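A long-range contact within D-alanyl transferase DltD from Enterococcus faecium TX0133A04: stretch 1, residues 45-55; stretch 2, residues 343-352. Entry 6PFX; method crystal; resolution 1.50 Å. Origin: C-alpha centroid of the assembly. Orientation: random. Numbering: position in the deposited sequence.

Stretch 1 (45-55) SSELSRISPFH
Stretch 2 (343-352) MEDTIHLGWK

The most unusual feature of this contact is a very short hydrogen bond between Ser46 OG and His348 NE2, 2.3 Å, in which either atom could be the donor. It lies at the edge of the imidazole, near the ring plane, where the NE2 lone pair or proton points. Both CA-to-CB bonds are directed toward the opposing stretch; Ser46 is p (chi1 53°) and His348 is m (chi1 -60°, chi2 127°). The other ring nitrogen is held from behind: His348 ND1 donates to Asp345 OD2 at 2.8 Å, so Asp345, His348 and Ser46 form a linked Asp-His-Ser array, as in the catalytic triads of many serine hydrolases, an arrangement that fits a transferase.

Stretch 1 begins extended at Ser45 (phi/psi -154/-141), winds through a 3-10 segment from Ser46 to Ser49, and ends in a type I turn from Ser52 to His55. Stretch 2 is loop until Trp351, where a helix begins with Gly350 as N-cap. The register is set by CA pairs: Glu47 to His348 at 4.7 Å, Phe54 to Trp351 at 5.8 Å and, more loosely, Arg50 to Gly350 at 7.0 Å. Both chains thus advance in the same sense, and together they bury 475 Å².

Asp345 (chi1 53°, p) also shapes its own loop: Asp345 OD1 accepts from Ile347 N and His348 N, each at 2.9 Å, while Glu344 N donates to His348 O at 2.8 Å. Across from this loop, Glu47 N passes within 3.6 Å of His348 CD2 and Glu47 CB within 3.9 Å of Leu349 N. The p, m side chain of Glu47 (chi1 70°, chi2 -74°) turns back to its own stretch, where Glu47 OE2 accepts from Ser45 N and Glu47 OE1 from Ser45 OG, both at 2.8 Å; the buried carboxylate is therefore well supplied with donors.

Arg50 provides the charged clasp. With chi1 to chi3 at m, m, p (-57°, -58°, 75°), it reaches past His348, Arg50 CG lying 4.1 Å from His348 CB and 3.8 Å from Leu349 O. Arg50 NH2 then forms a salt bridge with Glu344 OE1 at 3.0 Å, nearly linear at 169° and near the guanidinium plane. Glu344 is extended, t, t, to meet it. Ser49 OG steadies the arginine, accepting from Arg50 NE at 3.1 Å and Arg50 NH1 at 2.9 Å, while itself donating to Ser46 O at 2.9 Å.

Farther along, packing takes over. Phe54 (chi1 -46°, m) places Phe54 CD2 3.8 Å from Trp351 CB, and Phe54 CB lies 3.5 Å from Trp351 O. Trp351 (chi1 -48°, m; chi2 -89°) brings Trp351 CD1 to 3.9 Å from Ser52 CB, and Ser52 OG accepts from Phe54 N at 3.1 Å within the turn. Gly350 suits its place, since an ideal CB there would clash with Glu344 N at 2.4 Å.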

# COMPACT_ATOMS: atom_id res chain seq x y z
N SER A 45 0.90 -3.94 0.28
CA SER A 45 0.46 -5.12 -0.45
C SER A 45 0.94 -6.36 0.31
O SER A 45 0.95 -6.34 1.54
CB SER A 45 0.89 -5.08 -1.92
OG SER A 45 2.24 -4.71 -2.07
N SER A 46 1.37 -7.40 -0.40
CA SER A 46 1.58 -8.70 0.23
C SER A 46 2.67 -8.70 1.31
O SER A 46 2.68 -9.60 2.15
CB SER A 46 1.92 -9.76 -0.83
OG SER A 46 2.99 -9.33 -1.65
N GLU A 47 3.57 -7.71 1.31
CA GLU A 47 4.61 -7.68 2.32
C GLU A 47 4.03 -7.55 3.72
O GLU A 47 4.69 -7.91 4.70
CB GLU A 47 5.61 -6.55 2.04
CG GLU A 47 5.08 -5.13 2.24
CD GLU A 47 4.13 -4.65 1.17
OE1 GLU A 47 3.99 -5.30 0.10
OE2 GLU A 47 3.50 -3.61 1.39
N LEU A 48 2.82 -7.03 3.84
CA LEU A 48 2.26 -6.86 5.17
C LEU A 48 1.85 -8.17 5.82
O LEU A 48 1.59 -8.19 7.02
CB LEU A 48 1.07 -5.90 5.10
CG LEU A 48 1.43 -4.43 4.83
CD1 LEU A 48 0.18 -3.62 4.53
CD2 LEU A 48 2.17 -3.84 6.01
N SER A 49 1.79 -9.26 5.06
CA SER A 49 1.53 -10.57 5.65
C SER A 49 2.80 -11.27 6.14
O SER A 49 2.71 -12.40 6.64
CB SER A 49 0.83 -11.48 4.64
OG SER A 49 1.76 -11.90 3.65
N ARG A 50 3.97 -10.65 6.01
CA ARG A 50 5.22 -11.31 6.39
C ARG A 50 5.40 -11.17 7.90
O ARG A 50 6.18 -10.36 8.40
CB ARG A 50 6.41 -10.73 5.63
CG ARG A 50 6.32 -10.78 4.10
CD ARG A 50 6.13 -12.19 3.57
NE ARG A 50 4.77 -12.70 3.77
CZ ARG A 50 4.47 -14.00 3.86
NH1 ARG A 50 3.20 -14.36 4.05
NH2 ARG A 50 5.42 -14.92 3.80
N ILE A 51 4.67 -12.00 8.65
CA ILE A 51 4.73 -11.96 10.11
C ILE A 51 6.02 -12.65 10.57
O ILE A 51 6.21 -13.84 10.34
CB ILE A 51 3.51 -12.61 10.76
CG1 ILE A 51 2.20 -12.08 10.18
CG2 ILE A 51 3.54 -12.37 12.29
CD1 ILE A 51 1.81 -10.71 10.65
N SER A 52 6.89 -11.88 11.21
CA SER A 52 8.13 -12.34 11.81
C SER A 52 8.25 -11.53 13.10
O SER A 52 7.42 -10.65 13.36
CB SER A 52 9.32 -12.04 10.91
OG SER A 52 9.65 -10.66 10.95
N PRO A 53 9.28 -11.76 13.91
CA PRO A 53 9.43 -10.95 15.13
C PRO A 53 9.55 -9.45 14.86
O PRO A 53 9.32 -8.67 15.79
CB PRO A 53 10.70 -11.53 15.79
CG PRO A 53 10.79 -12.93 15.25
CD PRO A 53 10.28 -12.85 13.83
N PHE A 54 9.85 -9.03 13.62
CA PHE A 54 10.14 -7.64 13.29
C PHE A 54 9.01 -6.93 12.56
O PHE A 54 9.11 -5.73 12.31
CB PHE A 54 11.46 -7.56 12.50
CG PHE A 54 12.52 -8.39 13.14
CD1 PHE A 54 13.15 -7.95 14.29
CD2 PHE A 54 12.78 -9.66 12.68
CE1 PHE A 54 14.07 -8.74 14.94
CE2 PHE A 54 13.72 -10.46 13.32
CZ PHE A 54 14.35 -10.01 14.45
N HIS A 55 7.95 -7.65 12.25
CA HIS A 55 6.77 -7.06 11.62
C HIS A 55 6.15 -5.99 12.52
O HIS A 55 6.19 -6.11 13.75
CB HIS A 55 5.80 -8.22 11.40
CG HIS A 55 4.53 -7.84 10.72
ND1 HIS A 55 3.49 -7.24 11.39
CD2 HIS A 55 4.12 -8.01 9.45
CE1 HIS A 55 2.50 -7.03 10.54
NE2 HIS A 55 2.86 -7.48 9.36
N MET A 343 15.21 -8.04 2.72
CA MET A 343 14.00 -8.58 2.11
C MET A 343 13.90 -10.07 2.43
O MET A 343 14.92 -10.76 2.56
CB MET A 343 14.01 -8.38 0.60
CG MET A 343 14.38 -6.99 0.21
SD MET A 343 13.19 -5.80 0.78
CE MET A 343 11.88 -6.10 -0.39
N GLU A 344 12.67 -10.54 2.58
CA GLU A 344 12.40 -11.96 2.79
C GLU A 344 12.55 -12.74 1.49
O GLU A 344 12.95 -13.90 1.51
CB GLU A 344 10.98 -12.13 3.36
CG GLU A 344 10.65 -13.57 3.74
CD GLU A 344 9.27 -13.74 4.33
OE1 GLU A 344 8.40 -14.37 3.67
OE2 GLU A 344 9.08 -13.28 5.47
N ASP A 345 12.27 -12.11 0.36
CA ASP A 345 12.29 -12.78 -0.93
C ASP A 345 12.59 -11.74 -2.00
O ASP A 345 13.38 -10.82 -1.77
CB ASP A 345 10.97 -13.52 -1.16
CG ASP A 345 9.76 -12.63 -0.97
OD1 ASP A 345 9.84 -11.45 -1.36
OD2 ASP A 345 8.74 -13.11 -0.41
N THR A 346 11.98 -11.87 -3.17
CA THR A 346 12.32 -10.98 -4.27
C THR A 346 11.61 -9.63 -4.23
O THR A 346 11.97 -8.73 -4.99
CB THR A 346 11.90 -11.63 -5.58
OG1 THR A 346 10.51 -11.94 -5.52
CG2 THR A 346 12.67 -12.90 -5.82
N ILE A 347 10.60 -9.46 -3.40
CA ILE A 347 9.93 -8.18 -3.44
C ILE A 347 9.46 -7.72 -2.08
O ILE A 347 9.12 -6.54 -1.90
CB ILE A 347 8.75 -8.20 -4.44
CG1 ILE A 347 7.76 -9.30 -4.06
CG2 ILE A 347 9.25 -8.36 -5.88
CD1 ILE A 347 6.38 -9.09 -4.62
N HIS A 348 9.45 -8.62 -1.10
CA HIS A 348 8.77 -8.37 0.17
C HIS A 348 9.76 -8.07 1.28
O HIS A 348 10.71 -8.84 1.51
CB HIS A 348 7.93 -9.58 0.58
CG HIS A 348 6.88 -9.94 -0.41
ND1 HIS A 348 6.75 -11.20 -0.94
CD2 HIS A 348 5.90 -9.19 -0.98
CE1 HIS A 348 5.74 -11.22 -1.79
NE2 HIS A 348 5.21 -10.01 -1.83
N LEU A 349 9.51 -6.99 2.02
CA LEU A 349 10.30 -6.67 3.19
C LEU A 349 10.37 -7.86 4.13
O LEU A 349 9.39 -8.60 4.30
CB LEU A 349 9.67 -5.50 3.95
CG LEU A 349 9.95 -4.11 3.39
CD1 LEU A 349 9.04 -3.14 4.13
CD2 LEU A 349 11.38 -3.70 3.55
N GLY A 350 11.53 -8.03 4.76
CA GLY A 350 11.86 -9.16 5.61
C GLY A 350 12.45 -8.65 6.92
O GLY A 350 12.28 -7.54 7.31
N TRP A 351 13.23 -9.55 7.55
CA TRP A 351 13.61 -9.35 8.95
C TRP A 351 14.33 -8.02 9.18
O TRP A 351 13.90 -7.19 9.99
CB TRP A 351 14.47 -10.54 9.39
CG TRP A 351 13.88 -11.88 9.02
CD1 TRP A 351 13.01 -12.62 9.75
CD2 TRP A 351 14.10 -12.61 7.80
NE1 TRP A 351 12.67 -13.77 9.07
CE2 TRP A 351 13.33 -13.79 7.88
CE3 TRP A 351 14.87 -12.38 6.65
CZ2 TRP A 351 13.33 -14.75 6.86
CZ3 TRP A 351 14.87 -13.34 5.63
CH2 TRP A 351 14.09 -14.51 5.75
N LYS A 352 15.43 -7.79 8.47
CA LYS A 352 16.18 -6.56 8.68
C LYS A 352 15.45 -5.35 8.12
O LYS A 352 15.61 -4.24 8.65
CB LYS A 352 17.57 -6.73 8.08
CG LYS A 352 18.47 -7.60 8.96
CD LYS A 352 19.09 -6.82 10.08
CE LYS A 352 20.16 -5.87 9.57
NZ LYS A 352 20.46 -4.79 10.55